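Long-range contact in transferrin binding protein B (Actinobacillus suis, PDB 3PQU), which probably binds host transferrin at the bacterial outer membrane, as a lipoprotein component of the transferrin receptor for iron acquisition: residues 471-482 / 492-503. Residues are numbered along the deposited sequence; the frame is centred on the assembly and turned at random.
Sequences VNFSDKKVNGKL and FTVDATINGNGF
I498 and V478 meet on the buried face of two paired strands. I498 CG1 presses on V478 CG2 at 3.5 Å, tight for two carbons, and the two side chains cross at about a right angle. I498 has CG1 anti to its carbonyl carbon (chi1 -57°) and an extended chain beyond. This carries CD1 to the turn after strand 467-472, where it lies 4.0 Å from F473 CD1 and also touches V471 CG1. V471 CG1 lies over one face of the F473 ring as well, offset toward the edge of the ring. The aliphatic chain of K476 crosses I498 at about a right angle, with K476 CD 3.9 Å from I498 CG2. F537 of strand 531-538 touches V471, V478 and I498. Further along this face, L482 CD1 meets V494 CG2 at 4.2 Å. G480 lies beside V494 and adds no side chain there.

Strands 477-482 and 492-499 form an antiparallel beta hairpin in the C-lobe beta barrel. V478-A496, G480-V494 and L482-F492 are its hydrogen-bonded pairs. L482 N to F492 O is the shortest of their bonds, at 2.7 Å. At the other end, I498 N donates to K476 O at 3.3 Å. Opposite N472, K476 (positive phi, 46°) and K477 make a G1 beta bulge, and N472 OD1 accepts from D475 N in an Asx motif. A type II' turn from N499 to G502 leads into the next barrel strand.

The opposite face is polar and carries K477, N479, K481, T493, D495 and T497. The K477 chain bends twice. Its CE is modelled 3.0 Å from A496 O, a short contact with a strained torsion behind it, so the placement is doubtful. K477 NZ stays 6.0 Å from D495 OD1, so any attraction is long-range. D495 is poorly ordered; as modelled, its carboxylate stands steeply to the N479 amide, and no hydrogen bond joins the two.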
ATOM      1  N   VAL A 471      30.673 -12.634   0.109  1.00 56.29           N
ATOM      2  CA  VAL A 471      30.335 -11.313   0.610  1.00 50.86           C
ATOM      3  C   VAL A 471      31.366 -10.850   1.631  1.00 59.58           C
ATOM      4  O   VAL A 471      31.572 -11.500   2.659  1.00 60.45           O
ATOM      5  CB  VAL A 471      28.919 -11.292   1.218  1.00 51.58           C
ATOM      6  CG1 VAL A 471      28.645  -9.956   1.892  1.00 44.78           C
ATOM      7  CG2 VAL A 471      27.878 -11.562   0.135  1.00 47.09           C
ATOM      8  N   ASN A 472      32.033  -9.739   1.329  1.00 57.40           N
ATOM      9  CA  ASN A 472      33.039  -9.186   2.229  1.00 49.00           C
ATOM     10  C   ASN A 472      32.549  -7.873   2.815  1.00 53.08           C
ATOM     11  O   ASN A 472      32.657  -6.821   2.181  1.00 61.50           O
ATOM     12  CB  ASN A 472      34.360  -8.963   1.494  1.00 42.87           C
ATOM     13  CG  ASN A 472      35.526  -8.726   2.439  1.00 74.23           C
ATOM     14  OD1 ASN A 472      35.423  -7.965   3.402  1.00 66.81           O
ATOM     15  ND2 ASN A 472      36.654  -9.376   2.157  1.00 76.59           N
ATOM     16  N   PHE A 473      32.006  -7.938   4.025  1.00 54.75           N
ATOM     17  CA  PHE A 473      31.467  -6.755   4.677  1.00 55.06           C
ATOM     18  C   PHE A 473      32.582  -5.785   5.063  1.00 60.86           C
ATOM     19  O   PHE A 473      32.353  -4.581   5.180  1.00 64.56           O
ATOM     20  CB  PHE A 473      30.619  -7.139   5.897  1.00 47.17           C
ATOM     21  CG  PHE A 473      29.335  -7.851   5.551  1.00 47.94           C
ATOM     22  CD1 PHE A 473      28.287  -7.168   4.940  1.00 47.50           C
ATOM     23  CD2 PHE A 473      29.165  -9.199   5.852  1.00 61.65           C
ATOM     24  CE1 PHE A 473      27.088  -7.820   4.623  1.00 46.70           C
ATOM     25  CE2 PHE A 473      27.970  -9.864   5.541  1.00 51.90           C
ATOM     26  CZ  PHE A 473      26.928  -9.171   4.924  1.00 40.64           C
ATOM     27  N   SER A 474      33.795  -6.307   5.240  1.00 59.41           N
ATOM     28  CA  SER A 474      34.930  -5.461   5.607  1.00 62.51           C
ATOM     29  C   SER A 474      35.296  -4.450   4.523  1.00 68.88           C
ATOM     30  O   SER A 474      35.301  -3.241   4.770  1.00 64.95           O
ATOM     31  CB  SER A 474      36.143  -6.301   5.998  1.00 59.49           C
ATOM     32  OG  SER A 474      36.079  -6.648   7.368  1.00 75.83           O
ATOM     33  N   ASP A 475      35.600  -4.931   3.325  1.00 64.25           N
ATOM     34  CA  ASP A 475      35.896  -4.011   2.230  1.00 81.25           C
ATOM     35  C   ASP A 475      34.708  -3.856   1.288  1.00 72.39           C
ATOM     36  O   ASP A 475      34.874  -3.568   0.101  1.00 60.56           O
ATOM     37  CB  ASP A 475      37.173  -4.408   1.480  1.00 98.09           C
ATOM     38  CG  ASP A 475      37.201  -5.871   1.109  1.00107.87           C
ATOM     39  OD1 ASP A 475      36.121  -6.428   0.821  1.00101.92           O
ATOM     40  OD2 ASP A 475      38.306  -6.458   1.099  1.00101.44           O
ATOM     41  N   LYS A 476      33.514  -4.055   1.844  1.00 68.55           N
ATOM     42  CA  LYS A 476      32.252  -3.769   1.163  1.00 74.52           C
ATOM     43  C   LYS A 476      32.187  -4.292  -0.268  1.00 67.24           C
ATOM     44  O   LYS A 476      31.964  -3.528  -1.208  1.00 56.90           O
ATOM     45  CB  LYS A 476      31.963  -2.266   1.188  1.00 75.31           C
ATOM     46  CG  LYS A 476      31.794  -1.699   2.584  1.00 83.52           C
ATOM     47  CD  LYS A 476      30.638  -2.375   3.304  1.00104.83           C
ATOM     48  CE  LYS A 476      30.499  -1.864   4.729  1.00118.65           C
ATOM     49  NZ  LYS A 476      30.219  -0.403   4.766  1.00122.63           N
ATOM     50  N   LYS A 477      32.371  -5.597  -0.430  1.00 64.99           N
ATOM     51  CA  LYS A 477      32.326  -6.197  -1.757  1.00 71.17           C
ATOM     52  C   LYS A 477      31.470  -7.454  -1.828  1.00 67.04           C
ATOM     53  O   LYS A 477      31.459  -8.280  -0.913  1.00 60.38           O
ATOM     54  CB  LYS A 477      33.737  -6.500  -2.261  1.00 78.89           C
ATOM     55  CG  LYS A 477      34.533  -5.260  -2.637  1.00 84.01           C
ATOM     56  CD  LYS A 477      34.856  -5.237  -4.128  1.00 92.19           C
ATOM     57  CE  LYS A 477      33.630  -4.938  -4.975  1.00 91.17           C
ATOM     58  NZ  LYS A 477      33.926  -5.010  -6.437  1.00 92.21           N
ATOM     59  N   VAL A 478      30.747  -7.581  -2.931  1.00 62.99           N
ATOM     60  CA  VAL A 478      29.982  -8.781  -3.218  1.00 54.75           C
ATOM     61  C   VAL A 478      30.475  -9.348  -4.542  1.00 65.67           C
ATOM     62  O   VAL A 478      30.564  -8.629  -5.539  1.00 58.04           O
ATOM     63  CB  VAL A 478      28.476  -8.475  -3.316  1.00 50.77           C
ATOM     64  CG1 VAL A 478      27.693  -9.740  -3.653  1.00 46.42           C
ATOM     65  CG2 VAL A 478      27.974  -7.861  -2.017  1.00 52.52           C
ATOM     66  N   ASN A 479      30.823 -10.630  -4.546  1.00 64.24           N
ATOM     67  CA  ASN A 479      31.200 -11.306  -5.780  1.00 60.29           C
ATOM     68  C   ASN A 479      30.387 -12.569  -5.965  1.00 60.73           C
ATOM     69  O   ASN A 479      30.248 -13.373  -5.044  1.00 60.04           O
ATOM     70  CB  ASN A 479      32.693 -11.609  -5.796  1.00 63.87           C
ATOM     71  CG  ASN A 479      33.523 -10.356  -5.671  1.00 74.97           C
ATOM     72  OD1 ASN A 479      33.805  -9.686  -6.665  1.00 82.21           O
ATOM     73  ND2 ASN A 479      33.894 -10.012  -4.441  1.00 79.53           N
ATOM     74  N   GLY A 480      29.841 -12.737  -7.160  1.00 57.83           N
ATOM     75  CA  GLY A 480      28.851 -13.770  -7.368  1.00 65.23           C
ATOM     76  C   GLY A 480      29.122 -14.635  -8.571  1.00 62.04           C
ATOM     77  O   GLY A 480      29.738 -14.206  -9.542  1.00 55.12           O
ATOM     78  N   LYS A 481      28.647 -15.870  -8.496  1.00 75.35           N
ATOM     79  CA  LYS A 481      28.731 -16.800  -9.604  1.00 68.55           C
ATOM     80  C   LYS A 481      27.352 -17.414  -9.801  1.00 60.48           C
ATOM     81  O   LYS A 481      26.732 -17.863  -8.843  1.00 64.37           O
ATOM     82  CB  LYS A 481      29.767 -17.888  -9.306  1.00 63.72           C
ATOM     83  CG  LYS A 481      31.182 -17.364  -9.059  1.00 59.61           C
ATOM     84  CD  LYS A 481      32.156 -18.498  -8.770  1.00 63.58           C
ATOM     85  CE  LYS A 481      33.600 -18.004  -8.809  1.00 70.47           C
ATOM     86  NZ  LYS A 481      34.593 -19.106  -8.639  1.00 76.02           N
ATOM     87  N   LEU A 482      26.871 -17.416 -11.040  1.00 58.35           N
ATOM     88  CA  LEU A 482      25.593 -18.037 -11.372  1.00 61.76           C
ATOM     89  C   LEU A 482      25.745 -19.120 -12.442  1.00 62.43           C
ATOM     90  O   LEU A 482      26.228 -18.849 -13.545  1.00 78.84           O
ATOM     91  CB  LEU A 482      24.598 -16.982 -11.838  1.00 50.58           C
ATOM     92  CG  LEU A 482      23.968 -16.139 -10.732  1.00 62.49           C
ATOM     93  CD1 LEU A 482      24.770 -14.885 -10.455  1.00 52.75           C
ATOM     94  CD2 LEU A 482      22.578 -15.777 -11.151  1.00 47.69           C
ATOM     95  N   PHE A 492      26.993 -16.689 -15.667  1.00102.29           N
ATOM     96  CA  PHE A 492      27.043 -15.275 -15.309  1.00 97.34           C
ATOM     97  C   PHE A 492      27.868 -15.083 -14.042  1.00 88.37           C
ATOM     98  O   PHE A 492      27.741 -15.856 -13.095  1.00 94.86           O
ATOM     99  CB  PHE A 492      25.635 -14.729 -15.051  1.00102.20           C
ATOM    100  CG  PHE A 492      24.900 -14.297 -16.291  1.00103.89           C
ATOM    101  CD1 PHE A 492      23.869 -15.065 -16.805  1.00101.19           C
ATOM    102  CD2 PHE A 492      25.222 -13.110 -16.924  1.00 98.17           C
ATOM    103  CE1 PHE A 492      23.184 -14.664 -17.935  1.00 94.22           C
ATOM    104  CE2 PHE A 492      24.539 -12.705 -18.054  1.00 91.80           C
ATOM    105  CZ  PHE A 492      23.518 -13.482 -18.558  1.00 90.69           C
ATOM    106  N   THR A 493      28.707 -14.057 -14.016  1.00 80.07           N
ATOM    107  CA  THR A 493      29.308 -13.626 -12.759  1.00 82.82           C
ATOM    108  C   THR A 493      28.834 -12.220 -12.426  1.00 90.18           C
ATOM    109  O   THR A 493      28.340 -11.498 -13.293  1.00 94.25           O
ATOM    110  CB  THR A 493      30.853 -13.643 -12.791  1.00 86.87           C
ATOM    111  OG1 THR A 493      31.335 -12.603 -13.652  1.00 86.82           O
ATOM    112  CG2 THR A 493      31.369 -14.989 -13.266  1.00 88.35           C
ATOM    113  N   VAL A 494      28.983 -11.835 -11.165  1.00 87.36           N
ATOM    114  CA  VAL A 494      28.611 -10.495 -10.737  1.00 70.77           C
ATOM    115  C   VAL A 494      29.688  -9.848  -9.879  1.00 74.24           C
ATOM    116  O   VAL A 494      30.241 -10.471  -8.973  1.00 66.57           O
ATOM    117  CB  VAL A 494      27.301 -10.490  -9.936  1.00 68.92           C
ATOM    118  CG1 VAL A 494      27.026  -9.096  -9.412  1.00 64.08           C
ATOM    119  CG2 VAL A 494      26.145 -10.975 -10.794  1.00 68.79           C
ATOM    120  N   ASP A 495      29.974  -8.586 -10.171  1.00 82.16           N
ATOM    121  CA  ASP A 495      30.874  -7.790  -9.354  1.00 94.15           C
ATOM    122  C   ASP A 495      30.104  -6.565  -8.892  1.00 79.59           C
ATOM    123  O   ASP A 495      29.624  -5.782  -9.711  1.00 82.44           O
ATOM    124  CB  ASP A 495      32.096  -7.361 -10.162  1.00116.38           C
ATOM    125  CG  ASP A 495      32.562  -8.438 -11.119  1.00149.11           C
ATOM    126  OD1 ASP A 495      33.562  -9.119 -10.807  1.00162.24           O
ATOM    127  OD2 ASP A 495      31.923  -8.609 -12.180  1.00157.71           O
ATOM    128  N   ALA A 496      29.982  -6.398  -7.583  1.00 67.69           N
ATOM    129  CA  ALA A 496      29.165  -5.316  -7.054  1.00 68.64           C
ATOM    130  C   ALA A 496      29.753  -4.687  -5.801  1.00 63.29           C
ATOM    131  O   ALA A 496      30.681  -5.214  -5.193  1.00 63.60           O
ATOM    132  CB  ALA A 496      27.740  -5.804  -6.789  1.00 62.08           C
ATOM    133  N   THR A 497      29.192  -3.549  -5.421  1.00 72.19           N
ATOM    134  CA  THR A 497      29.648  -2.840  -4.243  1.00 66.78           C
ATOM    135  C   THR A 497      28.515  -2.682  -3.237  1.00 63.65           C
ATOM    136  O   THR A 497      27.392  -2.302  -3.589  1.00 48.88           O
ATOM    137  CB  THR A 497      30.215  -1.461  -4.609  1.00 71.01           C
ATOM    138  OG1 THR A 497      31.353  -1.626  -5.466  1.00 78.01           O
ATOM    139  CG2 THR A 497      30.631  -0.712  -3.356  1.00 63.67           C
ATOM    140  N   ILE A 498      28.816  -2.985  -1.981  1.00 63.74           N
ATOM    141  CA  ILE A 498      27.861  -2.799  -0.903  1.00 62.99           C
ATOM    142  C   ILE A 498      27.763  -1.332  -0.518  1.00 64.83           C
ATOM    143  O   ILE A 498      28.743  -0.721  -0.092  1.00 54.08           O
ATOM    144  CB  ILE A 498      28.277  -3.580   0.352  1.00 59.46           C
ATOM    145  CG1 ILE A 498      28.436  -5.068   0.034  1.00 63.15           C
ATOM    146  CG2 ILE A 498      27.276  -3.345   1.474  1.00 44.38           C
ATOM    147  CD1 ILE A 498      28.836  -5.902   1.227  1.00 59.65           C
ATOM    148  N   ASN A 499      26.577  -0.765  -0.674  1.00 54.21           N
ATOM    149  CA  ASN A 499      26.312   0.570  -0.179  1.00 57.73           C
ATOM    150  C   ASN A 499      25.006   0.540   0.600  1.00 57.09           C
ATOM    151  O   ASN A 499      23.951   0.227   0.042  1.00 53.58           O
ATOM    152  CB  ASN A 499      26.237   1.572  -1.330  1.00 78.76           C
ATOM    153  CG  ASN A 499      26.202   3.009  -0.849  1.00 98.73           C
ATOM    154  OD1 ASN A 499      26.911   3.381   0.086  1.00106.00           O
ATOM    155  ND2 ASN A 499      25.373   3.826  -1.489  1.00100.37           N
ATOM    156  N   GLY A 500      25.086   0.842   1.894  1.00 38.84           N
ATOM    157  CA  GLY A 500      23.929   0.798   2.770  1.00 39.01           C
ATOM    158  C   GLY A 500      23.483  -0.623   3.075  1.00 51.64           C
ATOM    159  O   GLY A 500      24.257  -1.435   3.577  1.00 45.25           O
ATOM    160  N   ASN A 501      22.222  -0.926   2.782  1.00 38.52           N
ATOM    161  CA  ASN A 501      21.711  -2.274   2.975  1.00 35.16           C
ATOM    162  C   ASN A 501      21.431  -2.967   1.649  1.00 44.67           C
ATOM    163  O   ASN A 501      20.647  -3.912   1.593  1.00 41.89           O
ATOM    164  CB  ASN A 501      20.465  -2.266   3.849  1.00 32.22           C
ATOM    165  CG  ASN A 501      19.415  -1.294   3.352  1.00 32.38           C
ATOM    166  OD1 ASN A 501      19.525  -0.760   2.253  1.00 30.50           O
ATOM    167  ND2 ASN A 501      18.391  -1.058   4.165  1.00 28.62           N
ATOM    168  N   GLY A 502      22.068  -2.480   0.585  1.00 38.82           N
ATOM    169  CA  GLY A 502      21.938  -3.078  -0.735  1.00 51.22           C
ATOM    170  C   GLY A 502      23.267  -3.085  -1.467  1.00 61.08           C
ATOM    171  O   GLY A 502      24.274  -2.620  -0.933  1.00 52.66           O
ATOM    172  N   PHE A 503      23.281  -3.614  -2.685  1.00 53.58           N
ATOM    173  CA  PHE A 503      24.488  -3.581  -3.507  1.00 52.71           C
ATOM    174  C   PHE A 503      24.183  -3.236  -4.967  1.00 63.33           C
ATOM    175  O   PHE A 503      23.050  -3.387  -5.435  1.00 51.00           O
ATOM    176  CB  PHE A 503      25.261  -4.905  -3.411  1.00 56.16           C
ATOM    177  CG  PHE A 503      24.469  -6.106  -3.841  1.00 59.46           C
ATOM    178  CD1 PHE A 503      24.474  -6.519  -5.165  1.00 58.44           C
ATOM    179  CD2 PHE A 503      23.715  -6.821  -2.923  1.00 48.77           C
ATOM    180  CE1 PHE A 503      23.742  -7.623  -5.566  1.00 68.50           C
ATOM    181  CE2 PHE A 503      22.982  -7.925  -3.317  1.00 58.22           C
ATOM    182  CZ  PHE A 503      22.995  -8.328  -4.639  1.00 52.98           C
TER